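Local coordinates for alpha-11 giardin (Giardia intestinalis, PDB 2II2), which binds calcium ions and, as an annexin, probably acidic phospholipids, and may take part in parasite attachment and in remodelling of the cytoskeleton, at residues A[78-83]-A[106-111]; A[83-88]-A[114-119]. All coordinates share one frame; numbering follows the deposited sequence.

Both interactions join the same two helices of this all-helical annexin, 76-89 and 106-120, and their centres are 8 Å apart. Along the chain the segments alternate: 78-83 and 83-88 follow each other on the first helix and share Val83, then 106-111 and 114-119 follow on the second, with helix 94-102 between the two helices. Interaction 1 is a long charge pair at the start of helix 106-120, while interaction 2 is the packing of an isoleucine and a lysine chain against a tyrosine further along. Val81 joins them by packing against Ala115 and Lys119. Together they bridge one helix pair at two levels, away from the known calcium-binding residues.

Interaction 1: A[78-83]-A[106-111]; sequences SARVNV and PDERLK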
loop_
_atom_site.group_PDB
_atom_site.type_symbol
_atom_site.label_atom_id
_atom_site.label_comp_id
_atom_site.label_asym_id
_atom_site.label_seq_id
_atom_site.Cartn_x
_atom_site.Cartn_y
_atom_site.Cartn_z
ATOM N N SER A 78 -2.197 12.935 -2.580
ATOM C CA SER A 78 -0.901 13.443 -3.002
ATOM C C SER A 78 0.193 12.397 -2.805
ATOM O O SER A 78 1.027 12.177 -3.686
ATOM C CB SER A 78 -0.555 14.715 -2.221
ATOM O OG SER A 78 0.767 15.116 -2.438
ATOM N N ALA A 79 0.145 11.719 -1.669
ATOM C CA ALA A 79 1.089 10.646 -1.382
ATOM C C ALA A 79 0.998 9.555 -2.453
ATOM O O ALA A 79 2.017 9.071 -2.955
ATOM C CB ALA A 79 0.824 10.065 0.002
ATOM N N ARG A 80 -0.221 9.154 -2.801
ATOM C CA ARG A 80 -0.411 8.135 -3.837
ATOM C C ARG A 80 0.160 8.584 -5.175
ATOM O O ARG A 80 0.811 7.779 -5.867
ATOM C CB ARG A 80 -1.891 7.813 -3.995
ATOM C CG ARG A 80 -2.501 7.047 -2.815
ATOM C CD ARG A 80 -3.916 6.659 -3.146
ATOM N NE ARG A 80 -4.662 6.328 -1.932
ATOM C CZ ARG A 80 -5.193 5.138 -1.649
ATOM N NH1 ARG A 80 -5.093 4.100 -2.477
ATOM N NH2 ARG A 80 -5.841 4.993 -0.507
ATOM N N VAL A 81 -0.091 9.838 -5.566
ATOM C CA VAL A 81 0.478 10.338 -6.818
ATOM C C VAL A 81 2.010 10.235 -6.782
ATOM O O VAL A 81 2.642 9.753 -7.741
ATOM C CB VAL A 81 0.037 11.794 -7.072
ATOM C CG1 VAL A 81 0.841 12.425 -8.219
ATOM C CG2 VAL A 81 -1.457 11.864 -7.363
ATOM N N ASN A 82 2.605 10.661 -5.675
ATOM C CA ASN A 82 4.068 10.605 -5.557
ATOM C C ASN A 82 4.600 9.177 -5.655
ATOM O O ASN A 82 5.604 8.921 -6.314
ATOM C CB ASN A 82 4.551 11.330 -4.297
ATOM C CG ASN A 82 4.208 12.804 -4.339
ATOM O OD1 ASN A 82 3.954 13.358 -5.408
ATOM N ND2 ASN A 82 4.161 13.426 -3.186
ATOM N N VAL A 83 3.913 8.241 -5.028
ATOM C CA VAL A 83 4.315 6.839 -5.061
ATOM C C VAL A 83 4.262 6.309 -6.501
ATOM O O VAL A 83 5.182 5.614 -6.934
ATOM C CB VAL A 83 3.408 5.995 -4.129
ATOM C CG1 VAL A 83 3.602 4.497 -4.396
ATOM C CG2 VAL A 83 3.696 6.323 -2.660
ATOM N N PRO A 106 -13.622 2.942 -5.515
ATOM C CA PRO A 106 -13.809 3.694 -6.762
ATOM C C PRO A 106 -13.584 5.199 -6.627
ATOM O O PRO A 106 -13.027 5.813 -7.528
ATOM C CB PRO A 106 -15.264 3.398 -7.132
ATOM C CG PRO A 106 -15.545 2.055 -6.502
ATOM C CD PRO A 106 -14.784 2.088 -5.203
ATOM N N ASP A 107 -14.015 5.792 -5.519
ATOM C CA ASP A 107 -13.815 7.233 -5.331
ATOM C C ASP A 107 -12.341 7.578 -5.153
ATOM O O ASP A 107 -11.891 8.611 -5.639
ATOM C CB ASP A 107 -14.624 7.805 -4.170
ATOM C CG ASP A 107 -14.653 9.330 -4.198
ATOM O OD1 ASP A 107 -15.124 9.891 -5.213
ATOM O OD2 ASP A 107 -14.153 9.957 -3.236
ATOM N N GLU A 108 -11.578 6.729 -4.444
ATOM C CA GLU A 108 -10.148 6.974 -4.285
ATOM C C GLU A 108 -9.467 6.868 -5.635
ATOM O O GLU A 108 -8.549 7.611 -5.937
ATOM C CB GLU A 108 -9.509 6.003 -3.296
ATOM C CG GLU A 108 -9.849 6.341 -1.846
ATOM C CD GLU A 108 -9.479 5.248 -0.847
ATOM O OE1 GLU A 108 -9.395 4.062 -1.212
ATOM O OE2 GLU A 108 -9.329 5.575 0.348
ATOM N N ARG A 109 -9.930 5.925 -6.451
ATOM C CA ARG A 109 -9.406 5.765 -7.798
ATOM C C ARG A 109 -9.666 7.015 -8.643
ATOM O O ARG A 109 -8.788 7.475 -9.353
ATOM C CB ARG A 109 -10.038 4.528 -8.447
ATOM C CG ARG A 109 -9.865 4.390 -9.943
ATOM C CD ARG A 109 -10.413 3.079 -10.466
ATOM N NE ARG A 109 -11.874 3.076 -10.533
ATOM C CZ ARG A 109 -12.592 2.052 -10.985
ATOM N NH1 ARG A 109 -11.979 0.941 -11.427
ATOM N NH2 ARG A 109 -13.926 2.147 -11.010
ATOM N N LEU A 110 -10.889 7.530 -8.589
ATOM C CA LEU A 110 -11.228 8.746 -9.317
ATOM C C LEU A 110 -10.412 9.962 -8.847
ATOM O O LEU A 110 -9.869 10.717 -9.663
ATOM C CB LEU A 110 -12.725 9.022 -9.187
ATOM C CG LEU A 110 -13.194 10.313 -9.859
ATOM C CD1 LEU A 110 -12.991 10.299 -11.371
ATOM C CD2 LEU A 110 -14.619 10.593 -9.468
ATOM N N LYS A 111 -10.288 10.124 -7.537
ATOM C CA LYS A 111 -9.516 11.239 -7.009
ATOM C C LYS A 111 -8.039 11.113 -7.382
ATOM O O LYS A 111 -7.390 12.113 -7.669
ATOM C CB LYS A 111 -9.690 11.333 -5.498
ATOM C CG LYS A 111 -11.069 11.803 -5.097
ATOM C CD LYS A 111 -11.192 11.967 -3.609
ATOM C CE LYS A 111 -12.257 13.000 -3.270
ATOM N NZ LYS A 111 -13.558 12.674 -3.915
HETATM O O HOH W 1 -7.410 2.797 0.403
#
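Arg80 and Glu108 face each other across two helices that are well separated here, with Arg80 CA and Glu108 CA, the nearest pair of the two segments, 9.8 Å apart. Both CB atoms point toward the opposite helix. Arg80 runs extended from CG to NE (chi2 -174°, chi3 -162°), carrying its guanidinium to the first turn of helix 106-120. There Arg80 NH2 stops 3.6 Å from Glu108 OE2, a long salt bridge. The guanidinium and carboxylate planes are turned 45° apart, and OE2 lies well out of the guanidinium plane, so no N-H is aimed at it and the attraction is one of charge. A water makes the directional link instead: at the guanidinium edge and in its plane, it accepts from Arg80 NH2 at 2.8 Å and donates to Glu108 OE1 at 2.9 Å.

Outside the pair, Arg80 NE bonds to Asn76 OD1 and NH1 to the carbonyl of Ile103, while Glu108 OE1 takes the backbone N-H of Thr105; this probably limits how far either group can turn. The pair links helix 76-89 to the start of helix 106-120 in the annexin fold, with Leu262 of helix 249-263 against Arg80. The contact is thus an electrostatic bridge completed by solvent: opposite charges probably attract across the gap, while the hydrogen bonding runs through the water.

Interaction 2: A[83-88]-A[114-119]; sequences VIKKAM and QAYKEK
Ile84 and Lys85 on helix 76-89 receive Tyr116 from helix 106-120, a packing contact inside the helical bundle of the annexin fold. Within the two segments the nearest CA atoms are those of Ile84 and Tyr116, 8.9 Å apart, and Tyr116 is the residue through which both contacts pass. With CG anti to the backbone nitrogen (chi1 -176°), Tyr116 reaches out toward helix 76-89 and presents one corner of its ring, CE1, to two neighbours. The CG2 methyl of Ile84 touches Tyr116 CE1 at 3.8 Å, and Lys85 CD comes to 3.7 Å from the same carbon, from a direction roughly perpendicular to that of the methyl. Both side chains cross the tyrosine at about a right angle.

Lys85 makes its contact with the middle of its chain. Bends at chi2 (-56°) and chi3 (-76°) lay CD alongside the end of the ring, 3.7 Å from Tyr116 OH, while CG stays 4.1 Å from CE1. The ammonium group makes no hydrogen bond to the hydroxyl, whose polar partner is Asp127 OD2 on helix 124-131. That bond satisfies the hydroxyl of a buried residue and restrains the far end of the ring, against which the lysine methylenes then lie.

Ile84 divides its packing, giving CG2 to the tyrosine while its CG1 branch leads away from helix 106-120; the residue also touches Val100 of helix 94-102 and Leu124 of helix 124-131. Since Tyr116 meets Leu124 too, the contact sits where helices 76-89, 106-120 and 124-131 converge, with helix 94-102 adjoining through Ile84.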
loop_
_atom_site.group_PDB
_atom_site.type_symbol
_atom_site.label_atom_id
_atom_site.label_comp_id
_atom_site.label_asym_id
_atom_site.label_seq_id
_atom_site.Cartn_x
_atom_site.Cartn_y
_atom_site.Cartn_z
ATOM N N VAL A 83 3.913 8.241 -5.028
ATOM C CA VAL A 83 4.315 6.839 -5.061
ATOM C C VAL A 83 4.262 6.309 -6.501
ATOM O O VAL A 83 5.182 5.614 -6.934
ATOM C CB VAL A 83 3.408 5.995 -4.129
ATOM C CG1 VAL A 83 3.602 4.497 -4.396
ATOM C CG2 VAL A 83 3.696 6.323 -2.660
ATOM N N ILE A 84 3.187 6.591 -7.249
ATOM C CA ILE A 84 3.104 6.113 -8.647
ATOM C C ILE A 84 4.227 6.689 -9.481
ATOM O O ILE A 84 4.887 5.967 -10.230
ATOM C CB ILE A 84 1.757 6.460 -9.337
ATOM C CG1 ILE A 84 0.608 5.733 -8.646
ATOM C CG2 ILE A 84 1.787 6.105 -10.837
ATOM C CD1 ILE A 84 0.680 4.232 -8.741
ATOM N N LYS A 85 4.445 7.997 -9.376
ATOM C CA LYS A 85 5.528 8.600 -10.163
ATOM C C LYS A 85 6.896 7.959 -9.865
ATOM O O LYS A 85 7.644 7.647 -10.788
ATOM C CB LYS A 85 5.559 10.121 -9.991
ATOM C CG LYS A 85 4.448 10.855 -10.755
ATOM C CD LYS A 85 4.450 10.539 -12.259
ATOM C CE LYS A 85 5.572 11.272 -12.988
ATOM N NZ LYS A 85 5.400 11.208 -14.473
ATOM N N LYS A 86 7.216 7.753 -8.589
ATOM C CA LYS A 86 8.477 7.132 -8.229
ATOM C C LYS A 86 8.548 5.703 -8.763
ATOM O O LYS A 86 9.597 5.246 -9.249
ATOM C CB LYS A 86 8.666 7.138 -6.713
ATOM C CG LYS A 86 9.953 6.515 -6.282
ATOM C CD LYS A 86 10.076 6.398 -4.774
ATOM C CE LYS A 86 11.467 5.858 -4.433
ATOM N NZ LYS A 86 11.631 5.464 -3.016
ATOM N N ALA A 87 7.432 5.000 -8.652
ATOM C CA ALA A 87 7.388 3.613 -9.071
ATOM C C ALA A 87 7.635 3.446 -10.562
ATOM O O ALA A 87 8.107 2.401 -10.991
ATOM C CB ALA A 87 6.032 3.022 -8.716
ATOM N N MET A 88 7.262 4.444 -11.355
ATOM C CA MET A 88 7.332 4.311 -12.816
ATOM C C MET A 88 8.523 5.028 -13.438
ATOM O O MET A 88 8.751 4.927 -14.637
ATOM C CB MET A 88 6.032 4.795 -13.443
ATOM C CG MET A 88 4.871 3.908 -13.037
ATOM S SD MET A 88 3.302 4.278 -13.801
ATOM C CE MET A 88 3.662 3.864 -15.493
ATOM N N GLN A 114 -7.653 12.149 -11.031
ATOM C CA GLN A 114 -7.763 13.593 -11.174
ATOM C C GLN A 114 -6.504 14.290 -10.712
ATOM O O GLN A 114 -5.994 15.179 -11.395
ATOM C CB GLN A 114 -8.976 14.109 -10.409
ATOM C CG GLN A 114 -10.287 13.675 -11.039
ATOM C CD GLN A 114 -11.499 13.960 -10.162
ATOM O OE1 GLN A 114 -11.411 14.017 -8.932
ATOM N NE2 GLN A 114 -12.652 14.107 -10.797
ATOM N N ALA A 115 -5.991 13.890 -9.553
ATOM C CA ALA A 115 -4.785 14.487 -9.002
ATOM C C ALA A 115 -3.572 14.194 -9.853
ATOM O O ALA A 115 -2.678 15.049 -9.991
ATOM C CB ALA A 115 -4.542 14.011 -7.591
ATOM N N TYR A 116 -3.510 12.973 -10.385
ATOM C CA TYR A 116 -2.396 12.578 -11.213
ATOM C C TYR A 116 -2.355 13.399 -12.506
ATOM O O TYR A 116 -1.280 13.828 -12.928
ATOM C CB TYR A 116 -2.464 11.082 -11.500
ATOM C CG TYR A 116 -1.299 10.551 -12.271
ATOM C CD1 TYR A 116 -0.192 9.988 -11.615
ATOM C CD2 TYR A 116 -1.302 10.591 -13.664
ATOM C CE1 TYR A 116 0.889 9.493 -12.339
ATOM C CE2 TYR A 116 -0.235 10.104 -14.386
ATOM C CZ TYR A 116 0.853 9.543 -13.731
ATOM O OH TYR A 116 1.913 9.023 -14.436
ATOM N N LYS A 117 -3.519 13.580 -13.127
ATOM C CA LYS A 117 -3.645 14.410 -14.335
ATOM C C LYS A 117 -3.279 15.868 -14.039
ATOM O O LYS A 117 -2.573 16.489 -14.818
ATOM C CB LYS A 117 -5.074 14.312 -14.900
ATOM C CG LYS A 117 -5.399 15.212 -16.106
ATOM C CD LYS A 117 -4.451 15.035 -17.265
ATOM C CE LYS A 117 -4.981 15.762 -18.511
ATOM N NZ LYS A 117 -5.971 14.966 -19.290
ATOM N N GLU A 118 -3.748 16.396 -12.913
ATOM C CA GLU A 118 -3.434 17.782 -12.542
ATOM C C GLU A 118 -1.929 17.941 -12.312
ATOM O O GLU A 118 -1.340 18.947 -12.709
ATOM C CB GLU A 118 -4.233 18.212 -11.308
ATOM C CG GLU A 118 -3.952 19.636 -10.805
ATOM C CD GLU A 118 -4.383 20.728 -11.781
ATOM O OE1 GLU A 118 -5.368 20.526 -12.531
ATOM O OE2 GLU A 118 -3.736 21.805 -11.788
ATOM N N LYS A 119 -1.295 16.940 -11.697
ATOM C CA LYS A 119 0.120 17.050 -11.346
ATOM C C LYS A 119 1.048 16.864 -12.549
ATOM O O LYS A 119 2.021 17.609 -12.731
ATOM C CB LYS A 119 0.487 16.043 -10.249
ATOM C CG LYS A 119 1.979 16.003 -9.930
ATOM C CD LYS A 119 2.242 15.879 -8.437
ATOM C CE LYS A 119 3.715 16.102 -8.095
ATOM N NZ LYS A 119 4.251 17.417 -8.573
#